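PDB 7EPK: signal recognition particle 54 kDa protein from Aeropyrum pernix, which belongs to the SRP54 family of signal recognition particle proteins, joining a helical bundle, a P-loop GTPase-type domain and a signal-peptide-binding domain. Local coordinates for residues V64-Y75 against L296-L306; L355-L365 against Y416-M424. All blocks are in the same frame, centred on the assembly; numbering follows the deposited sequence.

Contact 1 (V64-Y75 against L296-L306); sequences VTRRDWMIKIVY and LESLLERIKSL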
loop_
_atom_site.group_PDB
_atom_site.type_symbol
_atom_site.label_atom_id
_atom_site.label_comp_id
_atom_site.label_asym_id
_atom_site.label_seq_id
_atom_site.Cartn_x
_atom_site.Cartn_y
_atom_site.Cartn_z
ATOM N N VAL A 64 22.608 0.218 -9.394
ATOM C CA VAL A 64 21.288 0.784 -9.825
ATOM C C VAL A 64 21.545 2.058 -10.633
ATOM O O VAL A 64 22.316 2.918 -10.162
ATOM C CB VAL A 64 20.332 1.076 -8.652
ATOM C CG1 VAL A 64 19.067 1.780 -9.132
ATOM C CG2 VAL A 64 19.979 -0.187 -7.884
ATOM N N THR A 65 20.894 2.185 -11.787
ATOM C CA THR A 65 20.952 3.401 -12.641
ATOM C C THR A 65 20.360 4.597 -11.877
ATOM O O THR A 65 19.400 4.407 -11.110
ATOM C CB THR A 65 20.263 3.221 -14.009
ATOM O OG1 THR A 65 18.832 3.163 -13.941
ATOM C CG2 THR A 65 20.757 2.018 -14.782
ATOM N N ARG A 66 20.973 5.770 -12.052
ATOM C CA ARG A 66 20.483 7.123 -11.656
ATOM C C ARG A 66 18.966 7.290 -11.873
ATOM O O ARG A 66 18.295 7.774 -10.943
ATOM C CB ARG A 66 21.256 8.209 -12.422
ATOM C CG ARG A 66 21.486 7.968 -13.918
ATOM C CD ARG A 66 20.944 6.710 -14.623
ATOM N NE ARG A 66 20.710 6.845 -16.062
ATOM C CZ ARG A 66 20.001 6.008 -16.832
ATOM N NH1 ARG A 66 19.380 4.954 -16.324
ATOM N NH2 ARG A 66 19.893 6.247 -18.129
ATOM N N ARG A 67 18.440 6.928 -13.042
ATOM C CA ARG A 67 17.021 7.159 -13.404
ATOM C C ARG A 67 16.152 6.211 -12.580
ATOM O O ARG A 67 15.201 6.701 -11.939
ATOM C CB ARG A 67 16.774 6.958 -14.899
ATOM C CG ARG A 67 17.271 8.119 -15.747
ATOM C CD ARG A 67 17.373 7.750 -17.216
ATOM N NE ARG A 67 18.302 8.644 -17.871
ATOM C CZ ARG A 67 17.950 9.570 -18.730
ATOM N NH1 ARG A 67 16.681 9.679 -19.078
ATOM N NH2 ARG A 67 18.865 10.382 -19.240
ATOM N N ASP A 68 16.477 4.916 -12.579
ATOM C CA ASP A 68 15.690 3.896 -11.831
ATOM C C ASP A 68 15.565 4.385 -10.378
ATOM O O ASP A 68 14.460 4.298 -9.820
ATOM C CB ASP A 68 16.254 2.475 -12.010
ATOM C CG ASP A 68 16.077 1.896 -13.415
ATOM O OD1 ASP A 68 15.237 2.435 -14.166
ATOM O OD2 ASP A 68 16.796 0.914 -13.763
ATOM N N TRP A 69 16.618 4.966 -9.813
ATOM C CA TRP A 69 16.636 5.373 -8.386
ATOM C C TRP A 69 15.746 6.593 -8.185
ATOM O O TRP A 69 15.311 6.840 -7.057
ATOM C CB TRP A 69 18.060 5.695 -7.933
ATOM C CG TRP A 69 18.191 5.975 -6.471
ATOM C CD1 TRP A 69 18.703 7.103 -5.898
ATOM C CD2 TRP A 69 17.829 5.091 -5.389
ATOM N NE1 TRP A 69 18.699 6.980 -4.530
ATOM C CE2 TRP A 69 18.159 5.760 -4.186
ATOM C CE3 TRP A 69 17.253 3.811 -5.313
ATOM C CZ2 TRP A 69 17.937 5.184 -2.931
ATOM C CZ3 TRP A 69 17.035 3.245 -4.076
ATOM C CH2 TRP A 69 17.374 3.925 -2.901
ATOM N N MET A 70 15.592 7.398 -9.222
ATOM C CA MET A 70 14.892 8.695 -9.086
ATOM C C MET A 70 13.394 8.404 -9.143
ATOM O O MET A 70 12.674 9.008 -8.350
ATOM C CB MET A 70 15.281 9.696 -10.183
ATOM C CG MET A 70 14.652 11.058 -9.985
ATOM S SD MET A 70 15.126 11.815 -8.424
ATOM C CE MET A 70 14.435 13.446 -8.699
ATOM N N ILE A 71 12.957 7.514 -10.034
ATOM C CA ILE A 71 11.527 7.122 -10.131
ATOM C C ILE A 71 11.127 6.413 -8.828
ATOM O O ILE A 71 10.019 6.672 -8.337
ATOM C CB ILE A 71 11.275 6.270 -11.378
ATOM C CG1 ILE A 71 11.507 7.086 -12.644
ATOM C CG2 ILE A 71 9.870 5.681 -11.347
ATOM C CD1 ILE A 71 10.653 8.332 -12.704
ATOM N N LYS A 72 12.013 5.591 -8.273
ATOM C CA LYS A 72 11.787 4.881 -6.990
ATOM C C LYS A 72 11.557 5.916 -5.884
ATOM O O LYS A 72 10.830 5.603 -4.930
ATOM C CB LYS A 72 12.981 3.968 -6.705
ATOM C CG LYS A 72 13.122 3.441 -5.284
ATOM C CD LYS A 72 12.298 2.222 -4.992
ATOM C CE LYS A 72 12.959 1.358 -3.948
ATOM N NZ LYS A 72 13.585 2.195 -2.895
ATOM N N ILE A 73 12.167 7.091 -5.997
ATOM C CA ILE A 73 12.011 8.206 -5.023
ATOM C C ILE A 73 10.723 8.978 -5.336
ATOM O O ILE A 73 10.062 9.433 -4.378
ATOM C CB ILE A 73 13.238 9.135 -5.036
ATOM C CG1 ILE A 73 14.422 8.506 -4.291
ATOM C CG2 ILE A 73 12.867 10.494 -4.468
ATOM C CD1 ILE A 73 15.667 9.389 -4.224
ATOM N N VAL A 74 10.377 9.143 -6.615
ATOM C CA VAL A 74 9.167 9.918 -7.024
ATOM C C VAL A 74 7.933 9.130 -6.549
ATOM O O VAL A 74 7.160 9.668 -5.744
ATOM C CB VAL A 74 9.190 10.229 -8.535
ATOM C CG1 VAL A 74 7.850 10.681 -9.086
ATOM C CG2 VAL A 74 10.251 11.282 -8.840
ATOM N N TYR A 75 7.822 7.866 -6.961
ATOM C CA TYR A 75 6.830 6.882 -6.465
ATOM C C TYR A 75 6.724 7.018 -4.938
ATOM O O TYR A 75 5.689 7.471 -4.434
ATOM C CB TYR A 75 7.210 5.468 -6.925
ATOM C CG TYR A 75 6.476 4.341 -6.235
ATOM C CD1 TYR A 75 5.138 4.084 -6.488
ATOM C CD2 TYR A 75 7.121 3.516 -5.326
ATOM C CE1 TYR A 75 4.461 3.047 -5.855
ATOM C CE2 TYR A 75 6.461 2.475 -4.690
ATOM C CZ TYR A 75 5.122 2.237 -4.949
ATOM O OH TYR A 75 4.478 1.210 -4.314
ATOM N N LEU A 296 6.759 0.526 -13.584
ATOM C CA LEU A 296 7.082 0.742 -12.152
ATOM C C LEU A 296 7.424 -0.585 -11.474
ATOM O O LEU A 296 8.376 -0.586 -10.674
ATOM C CB LEU A 296 5.934 1.421 -11.409
ATOM C CG LEU A 296 6.299 1.837 -9.988
ATOM C CD1 LEU A 296 7.316 2.971 -9.982
ATOM C CD2 LEU A 296 5.073 2.257 -9.222
ATOM N N GLU A 297 6.674 -1.661 -11.731
ATOM C CA GLU A 297 6.922 -2.947 -11.023
ATOM C C GLU A 297 8.166 -3.604 -11.643
ATOM O O GLU A 297 8.971 -4.202 -10.869
ATOM C CB GLU A 297 5.680 -3.842 -10.976
ATOM C CG GLU A 297 5.332 -4.504 -12.294
ATOM C CD GLU A 297 3.907 -5.026 -12.331
ATOM O OE1 GLU A 297 3.272 -5.047 -11.254
ATOM O OE2 GLU A 297 3.431 -5.385 -13.437
ATOM N N SER A 298 8.377 -3.444 -12.956
ATOM C CA SER A 298 9.638 -3.859 -13.635
ATOM C C SER A 298 10.842 -3.204 -12.931
ATOM O O SER A 298 11.827 -3.917 -12.608
ATOM C CB SER A 298 9.621 -3.548 -15.121
ATOM O OG SER A 298 10.937 -3.600 -15.670
ATOM N N LEU A 299 10.739 -1.901 -12.670
ATOM C CA LEU A 299 11.834 -1.047 -12.134
ATOM C C LEU A 299 12.144 -1.436 -10.686
ATOM O O LEU A 299 13.327 -1.401 -10.321
ATOM C CB LEU A 299 11.375 0.408 -12.247
ATOM C CG LEU A 299 12.325 1.487 -11.750
ATOM C CD1 LEU A 299 12.067 2.765 -12.528
ATOM C CD2 LEU A 299 12.183 1.724 -10.247
ATOM N N LEU A 300 11.135 -1.772 -9.878
ATOM C CA LEU A 300 11.366 -2.067 -8.432
ATOM C C LEU A 300 12.039 -3.431 -8.299
ATOM O O LEU A 300 12.838 -3.561 -7.377
ATOM C CB LEU A 300 10.063 -2.000 -7.630
ATOM C CG LEU A 300 9.863 -0.721 -6.812
ATOM C CD1 LEU A 300 9.614 0.476 -7.709
ATOM C CD2 LEU A 300 8.709 -0.879 -5.835
ATOM N N GLU A 301 11.746 -4.385 -9.195
ATOM C CA GLU A 301 12.443 -5.705 -9.241
ATOM C C GLU A 301 13.853 -5.498 -9.815
ATOM O O GLU A 301 14.817 -5.875 -9.126
ATOM C CB GLU A 301 11.632 -6.767 -9.994
ATOM C CG GLU A 301 10.817 -7.674 -9.069
ATOM C CD GLU A 301 11.628 -8.582 -8.148
ATOM O OE1 GLU A 301 11.326 -8.620 -6.931
ATOM O OE2 GLU A 301 12.563 -9.253 -8.646
ATOM N N ARG A 302 13.970 -4.877 -10.993
ATOM C CA ARG A 302 15.258 -4.454 -11.615
ATOM C C ARG A 302 16.216 -3.905 -10.539
ATOM O O ARG A 302 17.418 -4.182 -10.653
ATOM C CB ARG A 302 14.977 -3.431 -12.720
ATOM C CG ARG A 302 16.191 -2.965 -13.510
ATOM C CD ARG A 302 15.813 -2.411 -14.878
ATOM N NE ARG A 302 14.869 -1.301 -14.777
ATOM C CZ ARG A 302 13.848 -1.051 -15.609
ATOM N NH1 ARG A 302 13.061 -0.007 -15.397
ATOM N NH2 ARG A 302 13.601 -1.836 -16.644
ATOM N N ILE A 303 15.712 -3.190 -9.521
ATOM C CA ILE A 303 16.513 -2.645 -8.379
ATOM C C ILE A 303 16.777 -3.753 -7.349
ATOM O O ILE A 303 17.937 -3.891 -6.944
ATOM C CB ILE A 303 15.831 -1.420 -7.725
ATOM C CG1 ILE A 303 15.888 -0.174 -8.619
ATOM C CG2 ILE A 303 16.420 -1.136 -6.349
ATOM C CD1 ILE A 303 15.151 1.034 -8.056
ATOM N N LYS A 304 15.754 -4.497 -6.912
ATOM C CA LYS A 304 15.877 -5.520 -5.821
ATOM C C LYS A 304 16.804 -6.676 -6.259
ATOM O O LYS A 304 17.606 -7.128 -5.425
ATOM C CB LYS A 304 14.497 -6.001 -5.337
ATOM C CG LYS A 304 14.062 -5.537 -3.943
ATOM C CD LYS A 304 14.306 -4.046 -3.621
ATOM C CE LYS A 304 13.065 -3.167 -3.570
ATOM N NZ LYS A 304 12.869 -2.347 -4.794
ATOM N N SER A 305 16.754 -7.129 -7.514
ATOM C CA SER A 305 17.762 -8.067 -8.078
ATOM C C SER A 305 19.154 -7.560 -7.713
ATOM O O SER A 305 19.853 -8.265 -6.972
ATOM C CB SER A 305 17.635 -8.209 -9.558
ATOM O OG SER A 305 16.290 -8.485 -9.911
ATOM N N LEU A 306 19.480 -6.341 -8.161
ATOM C CA LEU A 306 20.811 -5.684 -8.015
ATOM C C LEU A 306 21.229 -5.598 -6.542
ATOM O O LEU A 306 22.412 -5.826 -6.265
ATOM C CB LEU A 306 20.773 -4.298 -8.663
ATOM C CG LEU A 306 21.244 -4.232 -10.117
ATOM C CD1 LEU A 306 20.702 -5.388 -10.954
ATOM C CD2 LEU A 306 20.856 -2.902 -10.743
#
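I303 is the centre of the tight part. Its CG1 lies 3.8 Å from V64 CG1, and its CD1 lies 3.9 Å from K72 CB. I303 CD1 also meets W69 at the ring edge, near the ring plane. L299 fills the next turn: its CD1 is 3.8 Å from I71 CB, while its CD2 packs on the backbone O of D68. L296 CD1 touches I71 CG2, and its CD2 meets the Y75 ring obliquely. K72 acts as a knob among L299, L300, I303 and K304.

Toward solvent the contact turns polar. Exposed R302 bends at chi3 (57°) and reaches in to buried D68, with NE 3.1 Å from D68 OD2. This salt bridge includes a hydrogen bond, but a weak one, with an N-H...O angle of 126°. T65 caps the helix by accepting from D68 N. K72 NZ and K304 NZ stay 5.0 Å apart; K72 pairs with E76 and K304 with L300 O.

L13 of helix 4-13 covers D68 and L299. The axes of segments 66-75 and 296-306 cross at -119°, with a closest approach of 10.0 Å. This is steep helix-helix packing of the SRP54 helical bundle against the long helix 293-320.

Contact 2 (L355-L365 against Y416-M424); sequences LASIDEGALKL and YYKNLKTMM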
loop_
_atom_site.group_PDB
_atom_site.type_symbol
_atom_site.label_atom_id
_atom_site.label_comp_id
_atom_site.label_asym_id
_atom_site.label_seq_id
_atom_site.Cartn_x
_atom_site.Cartn_y
_atom_site.Cartn_z
ATOM N N LEU A 355 34.611 -16.937 -8.299
ATOM C CA LEU A 355 34.380 -17.836 -7.133
ATOM C C LEU A 355 34.015 -19.230 -7.654
ATOM O O LEU A 355 34.638 -20.209 -7.199
ATOM C CB LEU A 355 33.253 -17.276 -6.255
ATOM C CG LEU A 355 33.249 -17.668 -4.772
ATOM C CD1 LEU A 355 31.833 -17.978 -4.312
ATOM C CD2 LEU A 355 34.160 -18.851 -4.459
ATOM N N ALA A 356 33.046 -19.292 -8.574
ATOM C CA ALA A 356 32.572 -20.528 -9.243
ATOM C C ALA A 356 33.644 -21.069 -10.206
ATOM O O ALA A 356 33.630 -22.299 -10.440
ATOM C CB ALA A 356 31.263 -20.262 -9.952
ATOM N N SER A 357 34.539 -20.207 -10.726
ATOM C CA SER A 357 35.634 -20.553 -11.683
ATOM C C SER A 357 36.823 -21.230 -10.971
ATOM O O SER A 357 37.751 -21.649 -11.688
ATOM C CB SER A 357 36.089 -19.342 -12.473
ATOM O OG SER A 357 37.104 -18.627 -11.783
ATOM N N ILE A 358 36.810 -21.323 -9.630
ATOM C CA ILE A 358 37.776 -22.120 -8.810
ATOM C C ILE A 358 37.064 -23.381 -8.292
ATOM O O ILE A 358 37.567 -24.499 -8.558
ATOM C CB ILE A 358 38.380 -21.271 -7.668
ATOM C CG1 ILE A 358 39.451 -20.305 -8.185
ATOM C CG2 ILE A 358 38.939 -22.161 -6.563
ATOM C CD1 ILE A 358 38.930 -18.987 -8.684
ATOM N N ASP A 359 35.946 -23.211 -7.575
ATOM C CA ASP A 359 35.069 -24.314 -7.085
ATOM C C ASP A 359 33.653 -24.130 -7.655
ATOM O O ASP A 359 32.893 -23.298 -7.116
ATOM C CB ASP A 359 35.048 -24.383 -5.556
ATOM C CG ASP A 359 34.160 -25.478 -4.982
ATOM O OD1 ASP A 359 33.978 -26.507 -5.661
ATOM O OD2 ASP A 359 33.656 -25.299 -3.851
ATOM N N GLU A 360 33.317 -24.892 -8.700
ATOM C CA GLU A 360 31.989 -24.903 -9.377
ATOM C C GLU A 360 30.892 -25.220 -8.347
ATOM O O GLU A 360 29.801 -24.626 -8.457
ATOM C CB GLU A 360 32.042 -25.895 -10.545
ATOM C CG GLU A 360 30.711 -26.540 -10.900
ATOM C CD GLU A 360 30.677 -28.061 -10.828
ATOM O OE1 GLU A 360 29.804 -28.655 -11.482
ATOM O OE2 GLU A 360 31.505 -28.650 -10.106
ATOM N N GLY A 361 31.186 -26.096 -7.376
ATOM C CA GLY A 361 30.229 -26.606 -6.373
ATOM C C GLY A 361 30.127 -25.723 -5.139
ATOM O O GLY A 361 29.592 -26.211 -4.127
ATOM N N ALA A 362 30.614 -24.477 -5.219
ATOM C CA ALA A 362 30.487 -23.429 -4.178
ATOM C C ALA A 362 29.167 -22.668 -4.362
ATOM O O ALA A 362 28.498 -22.424 -3.342
ATOM C CB ALA A 362 31.667 -22.486 -4.221
ATOM N N LEU A 363 28.821 -22.292 -5.604
ATOM C CA LEU A 363 27.558 -21.571 -5.950
ATOM C C LEU A 363 26.571 -22.529 -6.633
ATOM O O LEU A 363 25.779 -22.039 -7.471
ATOM C CB LEU A 363 27.860 -20.372 -6.859
ATOM C CG LEU A 363 28.916 -19.397 -6.340
ATOM C CD1 LEU A 363 28.977 -18.151 -7.211
ATOM C CD2 LEU A 363 28.647 -19.030 -4.884
ATOM N N LYS A 364 26.608 -23.821 -6.273
ATOM C CA LYS A 364 25.707 -24.882 -6.803
ATOM C C LYS A 364 25.178 -25.732 -5.636
ATOM O O LYS A 364 25.354 -26.965 -5.631
ATOM C CB LYS A 364 26.440 -25.705 -7.868
ATOM C CG LYS A 364 25.613 -26.013 -9.110
ATOM C CD LYS A 364 25.963 -27.334 -9.765
ATOM C CE LYS A 364 26.177 -27.219 -11.257
ATOM N NZ LYS A 364 27.363 -26.392 -11.587
ATOM N N LEU A 365 24.560 -25.079 -4.658
ATOM C CA LEU A 365 23.870 -25.737 -3.523
ATOM C C LEU A 365 22.377 -25.700 -3.873
ATOM O O LEU A 365 21.989 -24.779 -4.631
ATOM C CB LEU A 365 24.179 -24.980 -2.222
ATOM C CG LEU A 365 25.630 -24.918 -1.734
ATOM C CD1 LEU A 365 26.626 -24.749 -2.867
ATOM C CD2 LEU A 365 25.812 -23.785 -0.736
ATOM N N TYR A 416 32.644 -27.382 4.080
ATOM C CA TYR A 416 32.382 -26.312 3.077
ATOM C C TYR A 416 33.178 -25.081 3.487
ATOM O O TYR A 416 34.033 -24.593 2.705
ATOM C CB TYR A 416 30.889 -25.986 2.973
ATOM C CG TYR A 416 30.542 -24.918 1.967
ATOM C CD1 TYR A 416 30.378 -25.229 0.626
ATOM C CD2 TYR A 416 30.373 -23.596 2.352
ATOM C CE1 TYR A 416 30.062 -24.256 -0.307
ATOM C CE2 TYR A 416 30.059 -22.612 1.432
ATOM C CZ TYR A 416 29.895 -22.948 0.099
ATOM O OH TYR A 416 29.582 -21.999 -0.822
ATOM N N TYR A 417 32.937 -24.644 4.719
ATOM C CA TYR A 417 33.703 -23.560 5.375
ATOM C C TYR A 417 35.195 -23.852 5.158
ATOM O O TYR A 417 35.833 -23.072 4.441
ATOM C CB TYR A 417 33.221 -23.410 6.821
ATOM C CG TYR A 417 34.178 -22.697 7.739
ATOM C CD1 TYR A 417 34.252 -21.318 7.790
ATOM C CD2 TYR A 417 35.033 -23.420 8.550
ATOM C CE1 TYR A 417 35.152 -20.680 8.631
ATOM C CE2 TYR A 417 35.934 -22.800 9.397
ATOM C CZ TYR A 417 35.990 -21.425 9.444
ATOM O OH TYR A 417 36.862 -20.861 10.325
ATOM N N LYS A 418 35.719 -24.970 5.681
ATOM C CA LYS A 418 37.174 -25.306 5.606
ATOM C C LYS A 418 37.609 -25.349 4.139
ATOM O O LYS A 418 38.658 -24.764 3.817
ATOM C CB LYS A 418 37.510 -26.650 6.262
ATOM C CG LYS A 418 37.251 -26.750 7.763
ATOM C CD LYS A 418 37.111 -28.195 8.240
ATOM C CE LYS A 418 36.559 -28.363 9.642
ATOM N NZ LYS A 418 36.219 -29.781 9.912
ATOM N N ASN A 419 36.828 -26.016 3.289
ATOM C CA ASN A 419 37.211 -26.289 1.880
ATOM C C ASN A 419 37.320 -24.948 1.144
ATOM O O ASN A 419 38.333 -24.744 0.451
ATOM C CB ASN A 419 36.269 -27.295 1.207
ATOM C CG ASN A 419 37.003 -28.254 0.296
ATOM O OD1 ASN A 419 37.553 -27.849 -0.727
ATOM N ND2 ASN A 419 37.021 -29.526 0.661
ATOM N N LEU A 420 36.340 -24.055 1.309
ATOM C CA LEU A 420 36.394 -22.695 0.716
ATOM C C LEU A 420 37.667 -22.026 1.221
ATOM O O LEU A 420 38.449 -21.565 0.379
ATOM C CB LEU A 420 35.150 -21.877 1.081
ATOM C CG LEU A 420 34.023 -21.872 0.044
ATOM C CD1 LEU A 420 34.428 -21.081 -1.195
ATOM C CD2 LEU A 420 33.605 -23.290 -0.345
ATOM N N LYS A 421 37.887 -22.050 2.539
ATOM C CA LYS A 421 38.968 -21.288 3.230
ATOM C C LYS A 421 40.360 -21.704 2.734
ATOM O O LYS A 421 41.237 -20.807 2.632
ATOM C CB LYS A 421 38.907 -21.479 4.744
ATOM C CG LYS A 421 39.969 -20.683 5.473
ATOM C CD LYS A 421 39.438 -19.983 6.673
ATOM C CE LYS A 421 38.999 -20.944 7.752
ATOM N NZ LYS A 421 38.987 -20.262 9.065
ATOM N N THR A 422 40.554 -23.005 2.479
ATOM C CA THR A 422 41.801 -23.604 1.926
ATOM C C THR A 422 42.110 -22.953 0.575
ATOM O O THR A 422 43.161 -22.313 0.471
ATOM C CB THR A 422 41.696 -25.129 1.762
ATOM O OG1 THR A 422 41.275 -25.763 2.973
ATOM C CG2 THR A 422 43.014 -25.739 1.337
ATOM N N MET A 423 41.205 -23.093 -0.395
ATOM C CA MET A 423 41.413 -22.707 -1.819
ATOM C C MET A 423 42.009 -21.294 -1.922
ATOM O O MET A 423 42.966 -21.111 -2.713
ATOM C CB MET A 423 40.094 -22.748 -2.600
ATOM C CG MET A 423 39.473 -24.123 -2.666
ATOM S SD MET A 423 37.851 -24.052 -3.428
ATOM C CE MET A 423 37.087 -25.503 -2.705
ATOM N N MET A 424 41.474 -20.336 -1.155
ATOM C CA MET A 424 41.793 -18.886 -1.285
ATOM C C MET A 424 43.126 -18.571 -0.584
ATOM O O MET A 424 43.435 -17.375 -0.429
ATOM C CB MET A 424 40.658 -18.026 -0.713
ATOM C CG MET A 424 39.512 -17.776 -1.699
ATOM S SD MET A 424 38.680 -19.274 -2.336
ATOM C CE MET A 424 39.359 -19.349 -3.993
#
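This is a mainly apolar contact between a turn-rich segment and a helix in the signal-peptide-binding domain. Segment 355-365 leaves the end of helix 350-356 and runs along the last turns of helix 409-423. One hydrogen bond joins the two segments. Y416 OH donates to the backbone O of A362 at 2.8 Å, with a C=O...O angle of 124° and the donor tilted 25° from the carbonyl plane. The carbonyl O lies at the ring edge, near the ring plane. Y416 CG is anti to the backbone N (chi1 -179°), which carries the ring toward 355-365. L420 CD2 lies over the centre of one ring face, 3.6 Å above it, and so backs the tyrosine from its own helix. Y416 OH also bonds to Q332, and the W373 ring meets the Y416 ring.

L420 uses its other methyl for the next layer: CD1 lies 4.0 Å from L355 CD2 and also touches A362 CB. V319 of helix 293-320 packs on both L355 and L420.

The two methionines finish the contact at the helix end. M423 is extended beyond CG and crosses D359 at about a right angle, with SD 3.5 Å from D359 CB. I358 CG2 touches both M423 SD and M424 CE, each at 3.8 Å. D359 OD1 turns to its own segment and accepts a weak bond from G361 N.

Here the segment after helix 350-356 packs on helix 409-423, the last helix of the model, within the helical signal-peptide-binding (M) domain of SRP54.

Contacts 1 and 2 are both partly buried and lie about 32 Å apart, centre to centre. Contact 1 is nearer the middle of the chain, about 17 Å from its centre; contact 2 is about 42 Å away. Contact 1 joins two helices from distant parts of the sequence, whereas contact 2 joins a turn-rich segment to a helix within the signal-peptide-binding domain. Branched aliphatic side chains with a charged rim dominate the first; methionine and a tyrosine-to-carbonyl bond mark the second. Helix 293-320 links them: it supplies one side of contact 1, and its far end reaches contact 2, where V319 also touches M424.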